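Local structure of GTPase activator-like protein (Chaetomium thermophilum, 5HIU) at residues Ala29-Gly34 against His63-Met68; Asp193-Asn198 against Glu235-Phe240; Glu380-Ile385 against Leu445-Asp450. The protein is a TSC2 protein that, at full length, probably acts as a GTPase activator, and is represented here by its all-helical N-terminal part. All blocks are in the same frame, centred on the assembly; numbering follows the deposited sequence.

In the fold
The chain is an elongated alpha-solenoid, and the three contacts are spread along it without sharing a helix. Contacts 1 and 3 lie on opposite sides of the chain's centre, their own centres about 83 Å apart. The centre of contact 2 lies about 12 Å from that of the chain. Contacts 1 and 2 are mostly buried, with K32 exposed in the first and K196 and F240 in the second; contact 3 is partly buried. Contact 1 is apolar. Contact 2 joins two parallel helices and adds CH-pi packing on an exposed ring. Contact 3 joins two helix starts. It alone has hydrogen bonds across its segments, both weak, beside a glutamine amide stacked on a tryptophan.

Contact 1. Residues Ala29-Gly34 against His63-Met68; sequences AKLKNG and HAAKDM
L31 and K32 pack on A64 in a small apolar contact near the N-terminal end of the solenoid. It joins the last turn of helix 22-33 to residues of helix 59-65 and the 3-10 segment at 67-68. No hydrogen bond crosses it. A64 CB points at helix 22-33 and is touched by two side chains. L31 CD2 reaches A64 CB at 3.5 Å. K32 CG meets A64 CB at 3.3 Å. The K32 chain then runs on extended, and its CE passes A64 CB again at 3.6 Å. L31 CG stands anti to the backbone N (chi1 -178°), which sets CG itself beside A64 CB. The two methyls of L31 part there. L31 CD2 also touches A65 CB at 4.0 Å, while L31 CD1 meets M68 SD at 3.8 Å. The L31 and M68 side chains cross obliquely.

Helix 36-52 adds A42 and L46 around L31, and helix 75-89 adds L84, which touches both L31 and A65. R39 NE donates a hydrogen bond to L31 O, and R39 NH1 forms a salt bridge with D67 OD1. The small A64 side chain is consistent with the close backbones, K32 CA lying 4.8 Å from A64 CA. The segments hold together by burying carbon, K32 contributing its methylenes from the exposed side; polar links come from outside, as with R39 of helix 36-52.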
ATOM      1  N   ALA A  29      27.530 -17.968 -35.075  1.00 91.38           N
ATOM      2  CA  ALA A  29      28.510 -17.336 -35.955  1.00 93.54           C
ATOM      3  C   ALA A  29      27.873 -16.145 -36.685  1.00 92.74           C
ATOM      4  O   ALA A  29      28.411 -15.031 -36.674  1.00 92.26           O
ATOM      5  CB  ALA A  29      29.074 -18.348 -36.940  1.00 94.79           C
ATOM      6  N   LYS A  30      26.707 -16.376 -37.277  1.00 90.78           N
ATOM      7  CA  LYS A  30      25.984 -15.314 -37.969  1.00 95.73           C
ATOM      8  C   LYS A  30      25.541 -14.231 -36.995  1.00 94.44           C
ATOM      9  O   LYS A  30      25.591 -13.044 -37.317  1.00 92.35           O
ATOM     10  CB  LYS A  30      24.768 -15.882 -38.697  1.00100.15           C
ATOM     11  CG  LYS A  30      25.134 -16.840 -39.815  1.00105.00           C
ATOM     12  CD  LYS A  30      23.902 -17.435 -40.465  1.00110.26           C
ATOM     13  CE  LYS A  30      24.241 -18.143 -41.770  1.00114.55           C
ATOM     14  NZ  LYS A  30      23.035 -18.805 -42.340  1.00117.27           N
ATOM     15  N   LEU A  31      25.118 -14.644 -35.805  1.00 91.63           N
ATOM     16  CA  LEU A  31      24.706 -13.697 -34.770  1.00 89.62           C
ATOM     17  C   LEU A  31      25.849 -12.773 -34.365  1.00 93.52           C
ATOM     18  O   LEU A  31      25.634 -11.589 -34.107  1.00 88.04           O
ATOM     19  CB  LEU A  31      24.160 -14.438 -33.551  1.00 84.05           C
ATOM     20  CG  LEU A  31      23.644 -13.564 -32.405  1.00 85.60           C
ATOM     21  CD1 LEU A  31      22.457 -12.710 -32.831  1.00 84.41           C
ATOM     22  CD2 LEU A  31      23.265 -14.440 -31.222  1.00 86.87           C
ATOM     23  N   LYS A  32      27.060 -13.316 -34.311  1.00104.36           N
ATOM     24  CA  LYS A  32      28.232 -12.526 -33.969  1.00108.67           C
ATOM     25  C   LYS A  32      28.706 -11.725 -35.171  1.00104.69           C
ATOM     26  O   LYS A  32      28.977 -10.534 -35.042  1.00107.37           O
ATOM     27  CB  LYS A  32      29.360 -13.424 -33.434  1.00121.97           C
ATOM     28  CG  LYS A  32      29.048 -13.997 -32.065  1.00131.55           C
ATOM     29  CD  LYS A  32      30.189 -14.763 -31.405  1.00142.83           C
ATOM     30  CE  LYS A  32      29.778 -15.121 -29.973  1.00151.82           C
ATOM     31  NZ  LYS A  32      30.787 -15.854 -29.166  1.00155.98           N
ATOM     32  N   ASN A  33      28.779 -12.371 -36.335  1.00 98.73           N
ATOM     33  CA  ASN A  33      29.496 -11.814 -37.488  1.00101.66           C
ATOM     34  C   ASN A  33      28.653 -11.330 -38.660  1.00 96.83           C
ATOM     35  O   ASN A  33      29.181 -10.671 -39.547  1.00 98.73           O
ATOM     36  CB  ASN A  33      30.470 -12.851 -38.050  1.00105.77           C
ATOM     37  CG  ASN A  33      31.423 -13.387 -37.009  1.00115.20           C
ATOM     38  OD1 ASN A  33      31.255 -13.166 -35.809  1.00119.01           O
ATOM     39  ND2 ASN A  33      32.436 -14.102 -37.466  1.00124.66           N
ATOM     40  N   GLY A  34      27.372 -11.675 -38.700  1.00 90.34           N
ATOM     41  CA  GLY A  34      26.532 -11.324 -39.848  1.00 84.01           C
ATOM     42  C   GLY A  34      26.379  -9.821 -39.977  1.00 81.60           C
ATOM     43  O   GLY A  34      26.688  -9.077 -39.040  1.00 80.99           O
ATOM     44  N   HIS A  63      26.507 -13.176 -25.301  1.00 69.37           N
ATOM     45  CA  HIS A  63      27.501 -12.184 -25.658  1.00 72.23           C
ATOM     46  C   HIS A  63      27.376 -11.788 -27.108  1.00 72.41           C
ATOM     47  O   HIS A  63      27.513 -10.610 -27.472  1.00 72.34           O
ATOM     48  CB  HIS A  63      28.895 -12.721 -25.432  1.00 79.91           C
ATOM     49  CG  HIS A  63      29.152 -13.160 -24.037  1.00 81.61           C
ATOM     50  ND1 HIS A  63      28.495 -12.625 -22.951  1.00 83.44           N
ATOM     51  CD2 HIS A  63      30.017 -14.073 -23.546  1.00 88.80           C
ATOM     52  CE1 HIS A  63      28.931 -13.207 -21.849  1.00 85.22           C
ATOM     53  NE2 HIS A  63      29.860 -14.085 -22.183  1.00 89.63           N
ATOM     54  N   ALA A  64      27.121 -12.779 -27.949  1.00 71.60           N
ATOM     55  CA  ALA A  64      26.903 -12.498 -29.351  1.00 74.53           C
ATOM     56  C   ALA A  64      25.872 -11.369 -29.534  1.00 74.04           C
ATOM     57  O   ALA A  64      26.076 -10.484 -30.352  1.00 80.32           O
ATOM     58  CB  ALA A  64      26.458 -13.762 -30.070  1.00 74.64           C
ATOM     59  N   ALA A  65      24.797 -11.393 -28.738  1.00 71.96           N
ATOM     60  CA  ALA A  65      23.585 -10.599 -28.990  1.00 64.75           C
ATOM     61  C   ALA A  65      23.427  -9.341 -28.170  1.00 62.98           C
ATOM     62  O   ALA A  65      22.719  -8.446 -28.602  1.00 65.31           O
ATOM     63  CB  ALA A  65      22.360 -11.470 -28.768  1.00 61.67           C
ATOM     64  N   LYS A  66      24.033  -9.280 -26.982  1.00 61.84           N
ATOM     65  CA  LYS A  66      23.739  -8.207 -26.024  1.00 63.43           C
ATOM     66  C   LYS A  66      23.857  -6.780 -26.556  1.00 68.29           C
ATOM     67  O   LYS A  66      23.128  -5.889 -26.109  1.00 70.03           O
ATOM     68  CB  LYS A  66      24.557  -8.354 -24.748  1.00 66.59           C
ATOM     69  CG  LYS A  66      26.065  -8.313 -24.922  1.00 74.96           C
ATOM     70  CD  LYS A  66      26.729  -8.907 -23.688  1.00 78.62           C
ATOM     71  CE  LYS A  66      28.221  -9.083 -23.846  1.00 84.89           C
ATOM     72  NZ  LYS A  66      28.960  -8.114 -22.998  1.00 92.23           N
ATOM     73  N   ASP A  67      24.748  -6.562 -27.517  1.00 69.96           N
ATOM     74  CA  ASP A  67      24.902  -5.237 -28.145  1.00 68.26           C
ATOM     75  C   ASP A  67      23.678  -4.795 -28.938  1.00 66.33           C
ATOM     76  O   ASP A  67      23.427  -3.599 -29.048  1.00 71.34           O
ATOM     77  CB  ASP A  67      26.128  -5.206 -29.053  1.00 70.91           C
ATOM     78  CG  ASP A  67      25.978  -6.102 -30.250  1.00 71.56           C
ATOM     79  OD1 ASP A  67      25.420  -5.658 -31.271  1.00 74.21           O
ATOM     80  OD2 ASP A  67      26.403  -7.266 -30.173  1.00 75.35           O
ATOM     81  N   MET A  68      22.913  -5.749 -29.471  1.00 62.22           N
ATOM     82  CA  MET A  68      21.722  -5.444 -30.279  1.00 62.39           C
ATOM     83  C   MET A  68      20.578  -4.776 -29.481  1.00 61.09           C
ATOM     84  O   MET A  68      19.669  -4.199 -30.073  1.00 56.65           O
ATOM     85  CB  MET A  68      21.188  -6.714 -30.947  1.00 63.85           C
ATOM     86  CG  MET A  68      22.172  -7.386 -31.880  1.00 65.76           C
ATOM     87  SD  MET A  68      21.622  -8.977 -32.526  1.00 72.42           S
ATOM     88  CE  MET A  68      20.378  -8.421 -33.698  1.00 77.57           C
TER

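Contact 2. Residues Asp193-Asn198 against Glu235-Phe240; sequences DVIKFN and ESLVTF
Two parallel helices of the solenoid meet here, I195 and K196 of helix 179-198 lying against S236, L237 and F240 of helix 224-240. The axes of the two short segments approach to 8.9 Å, with 4° between their directions. I195 fills the buried side. Its CD1 touches L237 CD2 at 3.4 Å, the two side chains crossing at a slant. Its other branch, CG2, lies against S236 CB at 3.6 Å and also contacts the S236 carbonyl oxygen.

Helix 204-219 comes between these two helices in sequence. It touches both, L210 packing on I195, and I207 and I211 on L237. Parallel neighbours joined through an intervening helix are what the stacked helical hairpins of an alpha-solenoid produce. F140 of helix 139-163 also packs on I195.

The exposed side is built on the F240 ring. K196 lies alongside it, pointing the same way, with CG anti to the backbone N (chi1 176°). K196 CG stands over the ring face in a CH-pi contact, 3.9 Å from the centroid of F240 and 17° off its normal. K196 CD continues past the ring tip, 3.7 Å from F240 CZ. The backbone joins in, with K196 CA 3.6 Å from F240 CD2. The opposite face of F240 is covered by T239 CG2, so the ring is sandwiched. K196 CG is sandwiched in turn, since the F197 ring lies on its other side. T239 OG1 donates to E235 O at 2.7 Å, from above the carbonyl plane, and shares that acceptor with T239 N.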
ATOM      1  N   ASP A 193       7.083  -9.814  -4.751  1.00 50.68           N
ATOM      2  CA  ASP A 193       7.737 -11.130  -4.694  1.00 55.16           C
ATOM      3  C   ASP A 193       9.199 -11.087  -4.251  1.00 58.94           C
ATOM      4  O   ASP A 193       9.704 -12.020  -3.590  1.00 55.76           O
ATOM      5  CB  ASP A 193       7.659 -11.801  -6.047  1.00 56.38           C
ATOM      6  CG  ASP A 193       6.238 -12.130  -6.434  1.00 63.89           C
ATOM      7  OD1 ASP A 193       5.348 -11.998  -5.567  1.00 69.03           O
ATOM      8  OD2 ASP A 193       6.006 -12.522  -7.595  1.00 71.50           O
ATOM      9  N   VAL A 194       9.881 -10.004  -4.613  1.00 52.97           N
ATOM     10  CA  VAL A 194      11.264  -9.863  -4.245  1.00 50.52           C
ATOM     11  C   VAL A 194      11.326  -9.658  -2.744  1.00 49.78           C
ATOM     12  O   VAL A 194      12.182 -10.210  -2.085  1.00 56.00           O
ATOM     13  CB  VAL A 194      11.935  -8.762  -5.069  1.00 51.73           C
ATOM     14  CG1 VAL A 194      13.334  -8.484  -4.553  1.00 58.53           C
ATOM     15  CG2 VAL A 194      12.023  -9.210  -6.526  1.00 50.70           C
ATOM     16  N   ILE A 195      10.375  -8.910  -2.202  1.00 53.55           N
ATOM     17  CA  ILE A 195      10.262  -8.703  -0.760  1.00 51.21           C
ATOM     18  C   ILE A 195      10.030 -10.038  -0.070  1.00 54.00           C
ATOM     19  O   ILE A 195      10.717 -10.384   0.887  1.00 62.93           O
ATOM     20  CB  ILE A 195       9.160  -7.676  -0.433  1.00 48.47           C
ATOM     21  CG1 ILE A 195       9.706  -6.263  -0.673  1.00 49.96           C
ATOM     22  CG2 ILE A 195       8.734  -7.778   1.018  1.00 51.30           C
ATOM     23  CD1 ILE A 195       8.675  -5.159  -0.742  1.00 46.94           C
ATOM     24  N   LYS A 196       9.098 -10.813  -0.601  1.00 54.69           N
ATOM     25  CA  LYS A 196       8.742 -12.091  -0.014  1.00 54.28           C
ATOM     26  C   LYS A 196       9.956 -12.988   0.103  1.00 56.44           C
ATOM     27  O   LYS A 196      10.254 -13.485   1.191  1.00 60.33           O
ATOM     28  CB  LYS A 196       7.653 -12.776  -0.841  1.00 52.28           C
ATOM     29  CG  LYS A 196       7.315 -14.159  -0.340  1.00 57.81           C
ATOM     30  CD  LYS A 196       5.947 -14.651  -0.755  1.00 59.90           C
ATOM     31  CE  LYS A 196       5.847 -16.160  -0.524  1.00 69.43           C
ATOM     32  NZ  LYS A 196       4.478 -16.740  -0.699  1.00 74.35           N
ATOM     33  N   PHE A 197      10.661 -13.166  -1.012  1.00 56.62           N
ATOM     34  CA  PHE A 197      11.770 -14.128  -1.090  1.00 58.92           C
ATOM     35  C   PHE A 197      13.157 -13.612  -0.725  1.00 58.24           C
ATOM     36  O   PHE A 197      14.027 -14.414  -0.477  1.00 60.66           O
ATOM     37  CB  PHE A 197      11.834 -14.746  -2.480  1.00 58.20           C
ATOM     38  CG  PHE A 197      10.633 -15.569  -2.818  1.00 61.74           C
ATOM     39  CD1 PHE A 197      10.398 -16.767  -2.170  1.00 60.70           C
ATOM     40  CD2 PHE A 197       9.715 -15.135  -3.778  1.00 64.64           C
ATOM     41  CE1 PHE A 197       9.283 -17.530  -2.472  1.00 62.92           C
ATOM     42  CE2 PHE A 197       8.594 -15.896  -4.093  1.00 60.37           C
ATOM     43  CZ  PHE A 197       8.382 -17.096  -3.436  1.00 63.38           C
ATOM     44  N   ASN A 198      13.372 -12.303  -0.664  1.00 56.69           N
ATOM     45  CA  ASN A 198      14.744 -11.783  -0.590  1.00 58.42           C
ATOM     46  C   ASN A 198      14.847 -10.445   0.110  1.00 58.43           C
ATOM     47  O   ASN A 198      15.677  -9.609  -0.253  1.00 56.44           O
ATOM     48  CB  ASN A 198      15.309 -11.621  -2.019  1.00 62.10           C
ATOM     49  CG  ASN A 198      15.735 -12.923  -2.626  1.00 59.95           C
ATOM     50  OD1 ASN A 198      16.539 -13.620  -2.057  1.00 70.33           O
ATOM     51  ND2 ASN A 198      15.209 -13.251  -3.779  1.00 58.91           N
ATOM     52  N   GLU A 235       1.894  -4.710   2.741  1.00 47.46           N
ATOM     53  CA  GLU A 235       1.605  -5.982   3.406  1.00 45.98           C
ATOM     54  C   GLU A 235       2.863  -6.830   3.327  1.00 44.00           C
ATOM     55  O   GLU A 235       3.287  -7.388   4.315  1.00 48.74           O
ATOM     56  CB  GLU A 235       0.421  -6.647   2.726  1.00 50.30           C
ATOM     57  CG  GLU A 235      -0.091  -7.954   3.309  1.00 57.26           C
ATOM     58  CD  GLU A 235      -1.225  -8.569   2.477  1.00 61.83           C
ATOM     59  OE1 GLU A 235      -1.696  -7.945   1.500  1.00 71.07           O
ATOM     60  OE2 GLU A 235      -1.661  -9.692   2.787  1.00 68.22           O
ATOM     61  N   SER A 236       3.488  -6.894   2.159  1.00 43.58           N
ATOM     62  CA  SER A 236       4.652  -7.716   2.000  1.00 45.41           C
ATOM     63  C   SER A 236       5.725  -7.251   2.924  1.00 50.34           C
ATOM     64  O   SER A 236       6.347  -8.065   3.617  1.00 51.38           O
ATOM     65  CB  SER A 236       5.189  -7.657   0.588  1.00 46.57           C
ATOM     66  OG  SER A 236       4.619  -8.685  -0.169  1.00 56.68           O
ATOM     67  N   LEU A 237       5.979  -5.947   2.921  1.00 50.19           N
ATOM     68  CA  LEU A 237       7.034  -5.445   3.758  1.00 53.84           C
ATOM     69  C   LEU A 237       6.805  -5.952   5.152  1.00 56.82           C
ATOM     70  O   LEU A 237       7.668  -6.629   5.723  1.00 59.45           O
ATOM     71  CB  LEU A 237       7.102  -3.929   3.754  1.00 52.57           C
ATOM     72  CG  LEU A 237       7.827  -3.347   2.553  1.00 57.76           C
ATOM     73  CD1 LEU A 237       7.971  -1.848   2.752  1.00 62.38           C
ATOM     74  CD2 LEU A 237       9.202  -3.969   2.361  1.00 63.65           C
ATOM     75  N   VAL A 238       5.625  -5.669   5.687  1.00 52.86           N
ATOM     76  CA  VAL A 238       5.365  -6.006   7.084  1.00 56.07           C
ATOM     77  C   VAL A 238       5.337  -7.509   7.294  1.00 52.99           C
ATOM     78  O   VAL A 238       5.783  -7.990   8.302  1.00 60.96           O
ATOM     79  CB  VAL A 238       4.105  -5.322   7.666  1.00 56.58           C
ATOM     80  CG1 VAL A 238       4.259  -3.810   7.624  1.00 55.74           C
ATOM     81  CG2 VAL A 238       2.849  -5.732   6.930  1.00 59.94           C
ATOM     82  N   THR A 239       4.829  -8.259   6.341  1.00 49.59           N
ATOM     83  CA  THR A 239       4.759  -9.687   6.515  1.00 51.24           C
ATOM     84  C   THR A 239       6.164 -10.285   6.498  1.00 54.44           C
ATOM     85  O   THR A 239       6.492 -11.115   7.345  1.00 64.63           O
ATOM     86  CB  THR A 239       3.876 -10.354   5.436  1.00 51.89           C
ATOM     87  OG1 THR A 239       2.589  -9.735   5.391  1.00 50.32           O
ATOM     88  CG2 THR A 239       3.664 -11.809   5.737  1.00 53.11           C
ATOM     89  N   PHE A 240       7.007  -9.865   5.561  1.00 55.45           N
ATOM     90  CA  PHE A 240       8.305 -10.558   5.344  1.00 55.64           C
ATOM     91  C   PHE A 240       9.581  -9.820   5.727  1.00 54.84           C
ATOM     92  O   PHE A 240      10.624 -10.432   5.789  1.00 59.91           O
ATOM     93  CB  PHE A 240       8.413 -10.996   3.901  1.00 53.13           C
ATOM     94  CG  PHE A 240       7.301 -11.898   3.474  1.00 52.90           C
ATOM     95  CD1 PHE A 240       7.234 -13.198   3.947  1.00 52.14           C
ATOM     96  CD2 PHE A 240       6.310 -11.447   2.608  1.00 46.91           C
ATOM     97  CE1 PHE A 240       6.198 -14.035   3.559  1.00 52.35           C
ATOM     98  CE2 PHE A 240       5.276 -12.289   2.218  1.00 46.13           C
ATOM     99  CZ  PHE A 240       5.216 -13.572   2.693  1.00 48.61           C
TER

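Contact 3. Residues Glu380-Ile385 against Leu445-Asp450; sequences EHWEPI and LLQRDD
Q447 lies flat over one face of the W382 indole, where the loop before helix 383-391 meets the turn before helix 448-459. Q447 CG stands above the five-membered ring, 3.6 Å from its centroid and 11° off the normal. Q447 CB lies over the same face, 3.5 Å from W382 CE3 of the six-membered ring. The chain then bends (chi2 84°), which carries CD back over the indole. The amide stacks with its plane 16° from the ring, and Q447 NE2 comes to 3.5 Å from W382 CZ2. NE2 also makes a weak hydrogen bond to V378 O. L445 CD1 touches W382 CH2 at 3.8 Å in an oblique approach. F366 meets the indole edge-to-face, and W382 NE1 donates to L377 O.

D450 works on the backbone beside the tryptophan. Its OD2 accepts two weak hydrogen bonds, from E383 N at 3.0 Å and from W382 N at 3.4 Å. E383 CB also rests against the carboxylate, 3.4 Å from D450 OD2. The E383 carboxylate lies near that of D450 but forms a salt bridge with R457.

The chemistry ties two helix starts together, by a glutamine stacked on the indole and, more weakly, by a carboxylate at two peptide N-H groups. These and the start of helix 383-391 may partly offset the D450 charge, while the E383 carboxylate would work against this.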
ATOM      1  N   GLU A 380     -14.384   3.073  34.531  1.00 90.85           N
ATOM      2  CA  GLU A 380     -14.033   4.451  34.187  1.00 87.77           C
ATOM      3  C   GLU A 380     -15.180   5.445  34.262  1.00 83.37           C
ATOM      4  O   GLU A 380     -16.329   5.090  34.065  1.00 79.39           O
ATOM      5  CB  GLU A 380     -13.488   4.467  32.766  1.00 85.36           C
ATOM      6  CG  GLU A 380     -12.405   3.433  32.490  1.00 88.68           C
ATOM      7  CD  GLU A 380     -11.017   3.870  32.914  1.00 93.24           C
ATOM      8  OE1 GLU A 380     -10.784   5.087  33.075  1.00 93.77           O
ATOM      9  OE2 GLU A 380     -10.146   2.983  33.055  1.00 97.57           O
ATOM     10  N   HIS A 381     -14.841   6.703  34.526  1.00 86.15           N
ATOM     11  CA  HIS A 381     -15.807   7.809  34.508  1.00 91.87           C
ATOM     12  C   HIS A 381     -16.300   8.065  33.089  1.00 89.92           C
ATOM     13  O   HIS A 381     -15.487   8.166  32.172  1.00 99.43           O
ATOM     14  CB  HIS A 381     -15.156   9.091  35.022  1.00 99.76           C
ATOM     15  CG  HIS A 381     -14.642   8.989  36.424  1.00109.76           C
ATOM     16  ND1 HIS A 381     -15.463   9.087  37.529  1.00112.70           N
ATOM     17  CD2 HIS A 381     -13.389   8.796  36.901  1.00115.13           C
ATOM     18  CE1 HIS A 381     -14.738   8.958  38.625  1.00117.78           C
ATOM     19  NE2 HIS A 381     -13.477   8.780  38.272  1.00119.94           N
ATOM     20  N   TRP A 382     -17.612   8.183  32.904  1.00 82.55           N
ATOM     21  CA  TRP A 382     -18.190   8.306  31.564  1.00 79.13           C
ATOM     22  C   TRP A 382     -18.619   9.727  31.192  1.00 83.91           C
ATOM     23  O   TRP A 382     -19.004   9.965  30.040  1.00 83.18           O
ATOM     24  CB  TRP A 382     -19.371   7.330  31.389  1.00 75.47           C
ATOM     25  CG  TRP A 382     -18.973   5.872  31.347  1.00 72.22           C
ATOM     26  CD1 TRP A 382     -17.702   5.372  31.331  1.00 71.35           C
ATOM     27  CD2 TRP A 382     -19.851   4.734  31.257  1.00 69.36           C
ATOM     28  NE1 TRP A 382     -17.735   4.002  31.268  1.00 71.26           N
ATOM     29  CE2 TRP A 382     -19.040   3.583  31.224  1.00 68.39           C
ATOM     30  CE3 TRP A 382     -21.238   4.578  31.216  1.00 71.70           C
ATOM     31  CZ2 TRP A 382     -19.564   2.294  31.156  1.00 66.06           C
ATOM     32  CZ3 TRP A 382     -21.759   3.287  31.154  1.00 71.49           C
ATOM     33  CH2 TRP A 382     -20.913   2.163  31.126  1.00 68.31           C
ATOM     34  N   GLU A 383     -18.553  10.662  32.146  1.00 88.92           N
ATOM     35  CA  GLU A 383     -18.866  12.070  31.862  1.00 93.14           C
ATOM     36  C   GLU A 383     -17.991  12.600  30.739  1.00 92.83           C
ATOM     37  O   GLU A 383     -18.508  13.140  29.756  1.00 95.18           O
ATOM     38  CB  GLU A 383     -18.706  12.965  33.103  1.00 99.36           C
ATOM     39  CG  GLU A 383     -18.874  14.458  32.809  1.00104.02           C
ATOM     40  CD  GLU A 383     -19.296  15.268  34.032  1.00112.75           C
ATOM     41  OE1 GLU A 383     -20.479  15.684  34.107  1.00110.02           O
ATOM     42  OE2 GLU A 383     -18.447  15.490  34.925  1.00118.14           O
ATOM     43  N   PRO A 384     -16.664  12.433  30.864  1.00 90.14           N
ATOM     44  CA  PRO A 384     -15.839  13.003  29.808  1.00 90.74           C
ATOM     45  C   PRO A 384     -16.351  12.589  28.432  1.00 92.14           C
ATOM     46  O   PRO A 384     -16.590  13.463  27.588  1.00 91.19           O
ATOM     47  CB  PRO A 384     -14.441  12.435  30.097  1.00 90.81           C
ATOM     48  CG  PRO A 384     -14.470  12.023  31.540  1.00 90.16           C
ATOM     49  CD  PRO A 384     -15.880  11.591  31.790  1.00 88.17           C
ATOM     50  N   ILE A 385     -16.573  11.282  28.234  1.00 94.96           N
ATOM     51  CA  ILE A 385     -17.031  10.754  26.938  1.00 96.18           C
ATOM     52  C   ILE A 385     -18.413  11.240  26.610  1.00 89.89           C
ATOM     53  O   ILE A 385     -18.688  11.597  25.471  1.00 85.83           O
ATOM     54  CB  ILE A 385     -17.035   9.211  26.875  1.00106.51           C
ATOM     55  CG1 ILE A 385     -15.605   8.709  26.919  1.00116.29           C
ATOM     56  CG2 ILE A 385     -17.641   8.709  25.562  1.00108.80           C
ATOM     57  CD1 ILE A 385     -15.466   7.211  27.040  1.00121.13           C
ATOM     58  N   LEU A 445     -24.442  -1.053  37.817  1.00 98.97           N
ATOM     59  CA  LEU A 445     -23.693  -0.192  36.904  1.00 90.91           C
ATOM     60  C   LEU A 445     -23.138   1.035  37.606  1.00 89.66           C
ATOM     61  O   LEU A 445     -23.875   1.956  37.964  1.00 82.04           O
ATOM     62  CB  LEU A 445     -24.582   0.273  35.763  1.00 90.77           C
ATOM     63  CG  LEU A 445     -24.003   1.296  34.791  1.00 88.68           C
ATOM     64  CD1 LEU A 445     -22.888   0.669  33.990  1.00 86.22           C
ATOM     65  CD2 LEU A 445     -25.106   1.811  33.880  1.00 89.42           C
ATOM     66  N   LEU A 446     -21.816   1.050  37.742  1.00 92.41           N
ATOM     67  CA  LEU A 446     -21.098   2.132  38.413  1.00 93.17           C
ATOM     68  C   LEU A 446     -21.569   3.513  37.938  1.00 91.50           C
ATOM     69  O   LEU A 446     -22.014   4.355  38.727  1.00 88.69           O
ATOM     70  CB  LEU A 446     -19.594   1.994  38.139  1.00 92.09           C
ATOM     71  CG  LEU A 446     -18.899   0.666  38.437  1.00 93.64           C
ATOM     72  CD1 LEU A 446     -17.435   0.755  38.028  1.00 92.79           C
ATOM     73  CD2 LEU A 446     -19.038   0.294  39.911  1.00 97.15           C
ATOM     74  N   GLN A 447     -21.524   3.693  36.621  1.00 90.15           N
ATOM     75  CA  GLN A 447     -21.535   5.009  35.993  1.00 88.94           C
ATOM     76  C   GLN A 447     -22.935   5.541  35.724  1.00 90.21           C
ATOM     77  O   GLN A 447     -23.095   6.522  35.009  1.00 92.56           O
ATOM     78  CB  GLN A 447     -20.763   4.945  34.683  1.00 84.52           C
ATOM     79  CG  GLN A 447     -19.377   4.303  34.782  1.00 84.56           C
ATOM     80  CD  GLN A 447     -19.397   2.780  34.693  1.00 84.50           C
ATOM     81  OE1 GLN A 447     -20.420   2.151  34.929  1.00 89.97           O
ATOM     82  NE2 GLN A 447     -18.260   2.187  34.369  1.00 84.02           N
ATOM     83  N   ARG A 448     -23.938   4.906  36.319  1.00 92.75           N
ATOM     84  CA  ARG A 448     -25.336   5.211  36.055  1.00 98.08           C
ATOM     85  C   ARG A 448     -25.723   6.687  36.204  1.00 98.74           C
ATOM     86  O   ARG A 448     -26.580   7.172  35.467  1.00 99.77           O
ATOM     87  CB  ARG A 448     -26.215   4.361  36.970  1.00104.62           C
ATOM     88  CG  ARG A 448     -27.706   4.470  36.706  1.00109.58           C
ATOM     89  CD  ARG A 448     -28.496   3.479  37.554  1.00116.05           C
ATOM     90  NE  ARG A 448     -28.286   3.704  38.985  1.00124.20           N
ATOM     91  CZ  ARG A 448     -29.036   3.196  39.961  1.00128.29           C
ATOM     92  NH1 ARG A 448     -30.090   2.427  39.695  1.00129.28           N
ATOM     93  NH2 ARG A 448     -28.729   3.479  41.222  1.00128.85           N
ATOM     94  N   ASP A 449     -25.126   7.396  37.160  1.00101.20           N
ATOM     95  CA  ASP A 449     -25.472   8.811  37.371  1.00103.83           C
ATOM     96  C   ASP A 449     -24.924   9.664  36.224  1.00101.34           C
ATOM     97  O   ASP A 449     -25.575  10.621  35.798  1.00104.79           O
ATOM     98  CB  ASP A 449     -24.981   9.329  38.730  1.00103.37           C
ATOM     99  N   ASP A 450     -23.735   9.313  35.726  1.00 96.33           N
ATOM    100  CA  ASP A 450     -23.198   9.934  34.503  1.00 91.37           C
ATOM    101  C   ASP A 450     -24.077   9.582  33.296  1.00 88.41           C
ATOM    102  O   ASP A 450     -24.375  10.451  32.465  1.00 87.56           O
ATOM    103  CB  ASP A 450     -21.735   9.537  34.258  1.00 87.00           C
ATOM    104  CG  ASP A 450     -20.739  10.461  34.975  1.00 90.63           C
ATOM    105  OD1 ASP A 450     -21.177  11.474  35.582  1.00 87.05           O
ATOM    106  OD2 ASP A 450     -19.510  10.177  34.913  1.00 88.50           O
TER